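Side-chain contacts in DNA polymerase III, gamma subunit-related protein (Thermotoga maritima, PDB 2GNO), which probably binds DNA and is related to the gamma subunit of bacterial DNA polymerase III: residues W156-L161 / A209-L214; K198-G203 / G238-L243; R250-L253 / T257-S260. One frame throughout, in Å; residues are numbered along the deposited sequence. Where two conformers were deposited one is given.

Contact 1: W156-L161 / A209-L214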
loop_
_atom_site.group_PDB
_atom_site.type_symbol
_atom_site.label_atom_id
_atom_site.label_comp_id
_atom_site.label_asym_id
_atom_site.label_seq_id
_atom_site.Cartn_x
_atom_site.Cartn_y
_atom_site.Cartn_z
ATOM N N TRP A 156 16.713 -9.465 -3.934
ATOM C CA TRP A 156 15.479 -9.279 -4.702
ATOM C C TRP A 156 14.636 -10.557 -4.714
ATOM O O TRP A 156 13.436 -10.518 -4.450
ATOM C CB TRP A 156 15.808 -8.839 -6.129
ATOM C CG TRP A 156 14.596 -8.586 -6.992
ATOM C CD1 TRP A 156 14.000 -9.473 -7.843
ATOM C CD2 TRP A 156 13.827 -7.375 -7.079
ATOM N NE1 TRP A 156 12.923 -8.885 -8.467
ATOM C CE2 TRP A 156 12.790 -7.603 -8.007
ATOM C CE3 TRP A 156 13.921 -6.123 -6.475
ATOM C CZ2 TRP A 156 11.854 -6.625 -8.339
ATOM C CZ3 TRP A 156 12.990 -5.151 -6.812
ATOM C CH2 TRP A 156 11.975 -5.410 -7.738
ATOM N N GLU A 157 15.263 -11.690 -5.016
ATOM C CA GLU A 157 14.555 -12.975 -5.020
ATOM C C GLU A 157 14.168 -13.395 -3.586
ATOM O O GLU A 157 13.192 -14.114 -3.387
ATOM C CB GLU A 157 15.348 -14.078 -5.749
ATOM C CG GLU A 157 15.361 -13.972 -7.305
ATOM C CD GLU A 157 16.087 -12.755 -7.884
ATOM O OE1 GLU A 157 17.024 -12.225 -7.243
ATOM O OE2 GLU A 157 15.741 -12.351 -9.015
ATOM N N GLU A 158 14.935 -12.919 -2.607
ATOM C CA GLU A 158 14.724 -13.188 -1.179
ATOM C C GLU A 158 13.595 -12.340 -0.557
ATOM O O GLU A 158 13.126 -12.625 0.547
ATOM C CB GLU A 158 16.077 -12.940 -0.494
ATOM C CG GLU A 158 16.214 -13.293 0.968
ATOM C CD GLU A 158 17.689 -13.331 1.434
ATOM O OE1 GLU A 158 18.586 -13.772 0.668
ATOM O OE2 GLU A 158 17.954 -12.969 2.599
ATOM N N LEU A 159 13.133 -11.311 -1.273
ATOM C CA LEU A 159 12.078 -10.409 -0.810
ATOM C C LEU A 159 11.015 -10.279 -1.905
ATOM O O LEU A 159 10.952 -9.255 -2.583
ATOM C CB LEU A 159 12.720 -9.070 -0.494
ATOM C CG LEU A 159 13.794 -9.087 0.593
ATOM C CD1 LEU A 159 14.450 -7.718 0.670
ATOM C CD2 LEU A 159 13.233 -9.513 1.939
ATOM N N PRO A 160 10.162 -11.306 -2.077
ATOM C CA PRO A 160 9.135 -11.289 -3.120
ATOM C C PRO A 160 8.153 -10.107 -3.161
ATOM O O PRO A 160 7.613 -9.837 -4.234
ATOM C CB PRO A 160 8.377 -12.592 -2.875
ATOM C CG PRO A 160 9.344 -13.463 -2.211
ATOM C CD PRO A 160 10.072 -12.555 -1.297
ATOM N N LEU A 161 7.912 -9.421 -2.036
ATOM C CA LEU A 161 6.993 -8.262 -2.028
ATOM C C LEU A 161 7.435 -7.096 -2.907
ATOM O O LEU A 161 6.575 -6.355 -3.402
ATOM C CB LEU A 161 6.792 -7.701 -0.606
ATOM C CG LEU A 161 5.958 -6.406 -0.367
ATOM C CD1 LEU A 161 4.511 -6.495 -0.879
ATOM C CD2 LEU A 161 5.938 -6.052 1.103
ATOM N N ALA A 209 10.310 -6.634 9.398
ATOM C CA ALA A 209 9.983 -7.024 10.781
ATOM C C ALA A 209 8.990 -8.189 10.756
ATOM O O ALA A 209 9.100 -9.103 11.578
ATOM C CB ALA A 209 9.421 -5.855 11.551
ATOM N N CYS A 210 8.012 -8.144 9.849
ATOM C CA CYS A 210 7.055 -9.261 9.702
ATOM C C CYS A 210 7.788 -10.542 9.294
ATOM O O CYS A 210 7.507 -11.586 9.852
ATOM C CB CYS A 210 5.908 -8.938 8.767
ATOM S SG CYS A 210 4.725 -7.857 9.584
ATOM N N ARG A 211 8.689 -10.448 8.317
ATOM C CA ARG A 211 9.487 -11.598 7.878
ATOM C C ARG A 211 10.267 -12.189 9.050
ATOM O O ARG A 211 10.286 -13.407 9.239
ATOM C CB ARG A 211 10.452 -11.229 6.743
ATOM C CG ARG A 211 9.795 -11.100 5.379
ATOM C CD ARG A 211 10.783 -10.827 4.241
ATOM N NE ARG A 211 11.868 -11.822 4.129
ATOM C CZ ARG A 211 13.097 -11.733 4.669
ATOM N NH1 ARG A 211 13.489 -10.701 5.415
ATOM N NH2 ARG A 211 13.965 -12.707 4.470
ATOM N N GLU A 212 10.897 -11.318 9.834
ATOM C CA GLU A 212 11.654 -11.726 11.002
ATOM C C GLU A 212 10.797 -12.376 12.082
ATOM O O GLU A 212 11.220 -13.363 12.681
ATOM C CB GLU A 212 12.395 -10.524 11.579
ATOM C CG GLU A 212 13.202 -10.770 12.843
ATOM C CD GLU A 212 14.246 -11.830 12.684
ATOM O OE1 GLU A 212 14.838 -11.975 11.591
ATOM O OE2 GLU A 212 14.516 -12.493 13.694
ATOM N N LEU A 213 9.616 -11.832 12.348
ATOM C CA LEU A 213 8.749 -12.426 13.354
ATOM C C LEU A 213 8.316 -13.839 12.895
ATOM O O LEU A 213 8.233 -14.751 13.718
ATOM C CB LEU A 213 7.518 -11.556 13.610
ATOM C CG LEU A 213 6.602 -12.055 14.743
ATOM C CD1 LEU A 213 7.324 -12.067 16.079
ATOM C CD2 LEU A 213 5.313 -11.297 14.836
ATOM N N LEU A 214 8.028 -14.008 11.603
ATOM C CA LEU A 214 7.633 -15.318 11.082
ATOM C C LEU A 214 8.731 -16.336 11.212
ATOM O O LEU A 214 8.444 -17.512 11.503
ATOM C CB LEU A 214 7.201 -15.256 9.634
ATOM C CG LEU A 214 5.874 -14.565 9.405
ATOM C CD1 LEU A 214 5.659 -14.300 7.930
ATOM C CD2 LEU A 214 4.717 -15.382 9.996
#

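Contact 2: K198-G203 / G238-L243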
loop_
_atom_site.group_PDB
_atom_site.type_symbol
_atom_site.label_atom_id
_atom_site.label_comp_id
_atom_site.label_asym_id
_atom_site.label_seq_id
_atom_site.Cartn_x
_atom_site.Cartn_y
_atom_site.Cartn_z
ATOM N N LYS A 198 7.655 -2.661 15.428
ATOM C CA LYS A 198 7.877 -2.431 14.003
ATOM C C LYS A 198 7.019 -3.274 13.061
ATOM O O LYS A 198 6.881 -2.911 11.912
ATOM C CB LYS A 198 9.343 -2.689 13.658
ATOM C CG LYS A 198 10.367 -1.805 14.397
ATOM C CD LYS A 198 11.773 -2.214 13.988
ATOM C CE LYS A 198 12.855 -1.394 14.659
ATOM N NZ LYS A 198 12.823 0.022 14.219
ATOM N N VAL A 199 6.424 -4.376 13.528
ATOM C CA VAL A 199 5.634 -5.246 12.635
ATOM C C VAL A 199 4.434 -4.552 11.969
ATOM O O VAL A 199 3.999 -5.003 10.912
ATOM C CB VAL A 199 5.221 -6.594 13.303
ATOM C CG1 VAL A 199 6.457 -7.316 13.823
ATOM C CG2 VAL A 199 4.218 -6.386 14.433
ATOM N N LEU A 200 3.924 -3.461 12.553
ATOM C CA LEU A 200 2.813 -2.722 11.969
ATOM C C LEU A 200 3.251 -1.446 11.217
ATOM O O LEU A 200 2.393 -0.713 10.728
ATOM C CB LEU A 200 1.771 -2.386 13.036
ATOM C CG LEU A 200 1.184 -3.569 13.819
ATOM C CD1 LEU A 200 0.212 -3.084 14.883
ATOM C CD2 LEU A 200 0.491 -4.580 12.912
ATOM N N SER A 201 4.558 -1.197 11.086
ATOM C CA SER A 201 5.058 -0.004 10.372
ATOM C C SER A 201 4.815 -0.103 8.873
ATOM O O SER A 201 4.686 -1.178 8.320
ATOM C CB SER A 201 6.559 0.161 10.581
ATOM O OG SER A 201 6.878 0.247 11.953
ATOM N N LYS A 202 4.775 1.030 8.198
ATOM C CA LYS A 202 4.571 1.028 6.761
ATOM C C LYS A 202 5.869 0.689 6.045
ATOM O O LYS A 202 6.963 0.731 6.613
ATOM C CB LYS A 202 4.110 2.401 6.285
ATOM N N GLY A 203 5.727 0.311 4.792
ATOM C CA GLY A 203 6.865 0.034 3.953
ATOM C C GLY A 203 7.800 -1.099 4.280
ATOM O O GLY A 203 7.380 -2.116 4.823
ATOM N N GLY A 238 -6.830 -6.752 19.230
ATOM C CA GLY A 238 -7.888 -6.064 18.471
ATOM C C GLY A 238 -7.564 -5.779 17.020
ATOM O O GLY A 238 -7.095 -6.679 16.305
ATOM N N LYS A 239 -7.780 -4.524 16.597
ATOM C CA LYS A 239 -7.495 -4.094 15.212
ATOM C C LYS A 239 -6.042 -4.339 14.790
ATOM O O LYS A 239 -5.790 -4.671 13.626
ATOM C CB LYS A 239 -7.866 -2.625 14.996
ATOM N N ASP A 240 -5.104 -4.174 15.725
ATOM C CA ASP A 240 -3.687 -4.418 15.459
ATOM C C ASP A 240 -3.433 -5.894 15.142
ATOM O O ASP A 240 -2.635 -6.202 14.249
ATOM C CB ASP A 240 -2.789 -4.001 16.628
ATOM C CG ASP A 240 -2.709 -2.505 16.820
ATOM O OD1 ASP A 240 -3.315 -1.745 16.043
ATOM O OD2 ASP A 240 -1.997 -2.090 17.756
ATOM N N ALA A 241 -4.065 -6.778 15.909
ATOM C CA ALA A 241 -3.977 -8.208 15.702
ATOM C C ALA A 241 -4.584 -8.568 14.347
ATOM O O ALA A 241 -3.973 -9.347 13.596
ATOM C CB ALA A 241 -4.646 -8.967 16.829
ATOM N N PHE A 242 -5.746 -7.993 14.009
ATOM C CA PHE A 242 -6.361 -8.244 12.699
ATOM C C PHE A 242 -5.392 -7.814 11.576
ATOM O O PHE A 242 -5.167 -8.574 10.616
ATOM C CB PHE A 242 -7.736 -7.559 12.577
ATOM C CG PHE A 242 -8.407 -7.777 11.242
ATOM C CD1 PHE A 242 -9.016 -8.990 10.949
ATOM C CD2 PHE A 242 -8.437 -6.774 10.288
ATOM C CE1 PHE A 242 -9.613 -9.213 9.718
ATOM C CE2 PHE A 242 -9.049 -6.980 9.056
ATOM C CZ PHE A 242 -9.641 -8.201 8.773
ATOM N N LEU A 243 -4.788 -6.631 11.728
ATOM C CA LEU A 243 -3.814 -6.103 10.769
ATOM C C LEU A 243 -2.598 -7.017 10.648
ATOM O O LEU A 243 -2.143 -7.262 9.545
ATOM C CB LEU A 243 -3.328 -4.689 11.166
ATOM C CG LEU A 243 -2.228 -4.007 10.323
ATOM C CD1 LEU A 243 -2.525 -3.968 8.816
ATOM C CD2 LEU A 243 -1.976 -2.594 10.853
#

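Contact 3: R250-L253 / T257-S260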
loop_
_atom_site.group_PDB
_atom_site.type_symbol
_atom_site.label_atom_id
_atom_site.label_comp_id
_atom_site.label_asym_id
_atom_site.label_seq_id
_atom_site.Cartn_x
_atom_site.Cartn_y
_atom_site.Cartn_z
ATOM N N ARG A 250 -0.536 -12.759 4.077
ATOM C CA ARG A 250 0.014 -12.397 2.754
ATOM C C ARG A 250 1.451 -12.883 2.579
ATOM O O ARG A 250 1.771 -13.467 1.544
ATOM C CB ARG A 250 -0.127 -10.896 2.451
ATOM C CG ARG A 250 -1.569 -10.498 2.270
ATOM C CD ARG A 250 -1.770 -9.035 1.928
ATOM N NE ARG A 250 -3.192 -8.716 1.816
ATOM C CZ ARG A 250 -3.901 -8.822 0.694
ATOM N N ILE A 251 2.292 -12.694 3.595
ATOM C CA ILE A 251 3.688 -13.154 3.533
ATOM C C ILE A 251 3.757 -14.685 3.481
ATOM O O ILE A 251 4.468 -15.233 2.649
ATOM C CB ILE A 251 4.542 -12.580 4.698
ATOM C CG1 ILE A 251 4.671 -11.068 4.539
ATOM C CG2 ILE A 251 5.952 -13.222 4.711
ATOM C CD1 ILE A 251 5.276 -10.369 5.719
ATOM N N ILE A 252 3.001 -15.370 4.339
ATOM C CA ILE A 252 2.972 -16.849 4.356
ATOM C C ILE A 252 2.509 -17.382 2.994
ATOM O O ILE A 252 3.101 -18.335 2.484
ATOM C CB ILE A 252 2.055 -17.379 5.512
ATOM C CG1 ILE A 252 2.650 -16.997 6.880
ATOM C CG2 ILE A 252 1.900 -18.865 5.442
ATOM C CD1 ILE A 252 1.707 -17.124 8.025
ATOM N N LEU A 253 1.469 -16.772 2.416
ATOM C CA LEU A 253 0.982 -17.190 1.103
ATOM C C LEU A 253 1.993 -16.994 0.011
ATOM O O LEU A 253 2.329 -17.935 -0.685
ATOM C CB LEU A 253 -0.277 -16.438 0.650
ATOM C CG LEU A 253 -1.654 -16.866 1.128
ATOM C CD1 LEU A 253 -2.698 -15.932 0.567
ATOM C CD2 LEU A 253 -1.941 -18.297 0.653
ATOM N N THR A 257 5.674 -22.284 -1.282
ATOM C CA THR A 257 5.106 -22.951 -2.470
ATOM C C THR A 257 4.057 -23.944 -1.961
ATOM O O THR A 257 4.239 -24.527 -0.887
ATOM C CB THR A 257 6.180 -23.646 -3.319
ATOM O OG1 THR A 257 6.831 -24.666 -2.552
ATOM C CG2 THR A 257 7.204 -22.624 -3.797
ATOM N N TRP A 258 2.980 -24.146 -2.727
ATOM C CA TRP A 258 1.870 -25.018 -2.302
ATOM C C TRP A 258 1.411 -26.100 -3.303
ATOM O O TRP A 258 0.274 -26.073 -3.794
ATOM C CB TRP A 258 0.691 -24.107 -1.951
ATOM C CG TRP A 258 1.025 -22.983 -0.994
ATOM C CD1 TRP A 258 1.335 -21.700 -1.329
ATOM C CD2 TRP A 258 1.064 -23.037 0.441
ATOM N NE1 TRP A 258 1.567 -20.962 -0.204
ATOM C CE2 TRP A 258 1.411 -21.755 0.895
ATOM C CE3 TRP A 258 0.852 -24.050 1.384
ATOM C CZ2 TRP A 258 1.547 -21.454 2.246
ATOM C CZ3 TRP A 258 0.996 -23.753 2.714
ATOM C CH2 TRP A 258 1.340 -22.464 3.137
ATOM N N GLU A 259 2.269 -27.089 -3.542
ATOM C CA GLU A 259 1.977 -28.173 -4.478
ATOM C C GLU A 259 1.092 -29.330 -3.985
ATOM O O GLU A 259 0.275 -29.838 -4.754
ATOM N N SER A 260 1.245 -29.735 -2.724
ATOM C CA SER A 260 0.485 -30.856 -2.156
ATOM C C SER A 260 -1.032 -30.714 -1.984
ATOM O O SER A 260 -1.592 -29.636 -2.155
#

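Contact 1: W156-L161 / A209-L214
Leu159 and Arg211 mark the closest backbone approach, their CA atoms 9.1 Å apart, so no backbone atoms of the two segments meet, and Arg211 spans the distance to the end of helix 155-158 and the loop after it. Arg211 is the residue of 209-214 that makes the contact. Its CB leaves the helix pointing toward 156-161, the chain runs extended through chi2, and a bend at chi3 (56°) turns the guanidinium across the tip of Leu159, whose side chain it meets at about a right angle. One methyl of the leucine does the touching: Leu159 CD2 sits 3.3 Å above the plane of the Arg211 guanidinium, displaced from its middle toward the rim. The contact spreads over several atoms, with Leu159 CD2 at 3.5 Å from Arg211 NE and 3.6 Å from Arg211 CD. Glu158 comes in beside this packing. Glu158 O lies 3.9 Å from Arg211 NE, obliquely placed and too far for a bond, and Glu158 OE2 stands 4.4 Å from Arg211 NH2, well out of the guanidinium plane. Arg211 was modelled in two conformers, and this geometry belongs to one of them. Around the pair, Met184 of helix 166-189 touches both Glu158 and Arg211, Leu159 also packs on Leu180, Tyr207 and Leu208, and Glu255 forms a weak, long ion pair with Arg211 NE. Neighbouring Glu212 belongs to a pocket holding 2-ethoxyethanol. The chemistry is therefore that of a methyl laid on a flat cation, with Glu158 probably adding a diffuse attraction of opposite charges, since no N-H of Arg211 is aimed at its carboxylate.

Contact 2: K198-G203 / G238-L243
Leu200 reaches from the loop ahead of helix 203-219 to Asp240 and Leu243, which lie one turn apart on helix 239-254. The helix is entered at Gly238, its N-cap residue, whose positive phi (54°) suits a residue without a side chain; Gly238 O accepts from Phe242 N at 3.0 Å. Asp240 comes next to the leucine. Leu200 CD1 sits over a face of the Asp240 carboxylate, 3.6 Å from Asp240 CG and almost as near to both oxygens, and the two side chains cross at about a right angle. This is a van der Waals contact. Ala241 points away and Phe242 packs on Ile278 and Leu281 instead. Leu243 then closes the second half of the contact: with its CG anti to the backbone N (chi1 176°), Leu243 CG and Leu243 CD2 both lie 3.8 Å from Leu200 CD2. Of the two branches of Leu200, CD1 goes to the aspartate side chain, while CD2 lies between the backbone O of Asp240 and Leu243. What presents Leu200 is a type I beta turn from Lys198 to Ser201. Lys198 O accepts from Ser201 N at 3.0 Å and from Ser201 OG at 3.2 Å, both donors approaching the same face of its carbonyl plane, the hydroxyl tilted 32° from it. At the end of the turn, Ser201 O accepts a hydrogen bond from Arg247 NH1, farther along helix 239-254. One apolar side chain carried on a beta turn and spanning successive turns of a helix makes this a surface loop-to-helix packing within an all-helical region.

Contact 3: R250-L253 / T257-S260
Trp258 meets Leu253 and Ile252 with one edge of its indole, the side chain leaving the loop after helix 239-254 and turning back to that helix's last turn. From CB, which points toward the helix, CG lies anti to the carbonyl carbon (chi1 -51°), and the five-membered ring leads. Trp258 CD1 passes 3.9 Å from Leu253 O. Next round the ring, Trp258 NE1 donates to Leu253 O at 3.2 Å, with an N-H...O angle of 166°. The bond is nearly straight and coplanar at both ends: Leu253 O lies in the ring plane, and the donor arrives in the carbonyl plane, on a lone pair. Farther round the edge, Trp258 CZ2 comes 3.5 Å from Ile252 O and 4.1 Å from Ile252 CG2, the latter an apolar touch. Ile252 O accepts a hydrogen bond from Asn256 ND2, so neighbouring carbonyls near the helix end are bonded by different side chains. With a phenylalanine here the indole N-H is gone, and Leu253 O would probably lose this donor while a gap opened beside Ile252 CG2. Val267 and Leu270 of helix 261-274 and Ile293 and Arg297 of helix 283-298 also touch the indole. A tryptophan folded back onto the C-terminal turn of its preceding helix thereby joins three helices of the C-terminal helical domain of the DNA polymerase III gamma subunit-related family.

In the fold
From the N terminus, the chain passes the five-stranded parallel sheet before reaching the helical part that holds all three contacts. Contact 1 opens at 156-161 and closes on helix 203-219, enclosing helix 166-189. Contact 2 opens within that span, at 198-203, and closes beyond it on helix 239-254, so the two cross. They also pack together, for example with Cys210 SG 3.2 Å from Val199 O. Contact 3 follows in series as a tight local return at the far end of helix 239-254, joined to contact 1 where Ile251 packs on Cys210 and Leu214. Helix 239-254 is shared by contacts 2 and 3, whose nearest atoms are about 8 Å apart.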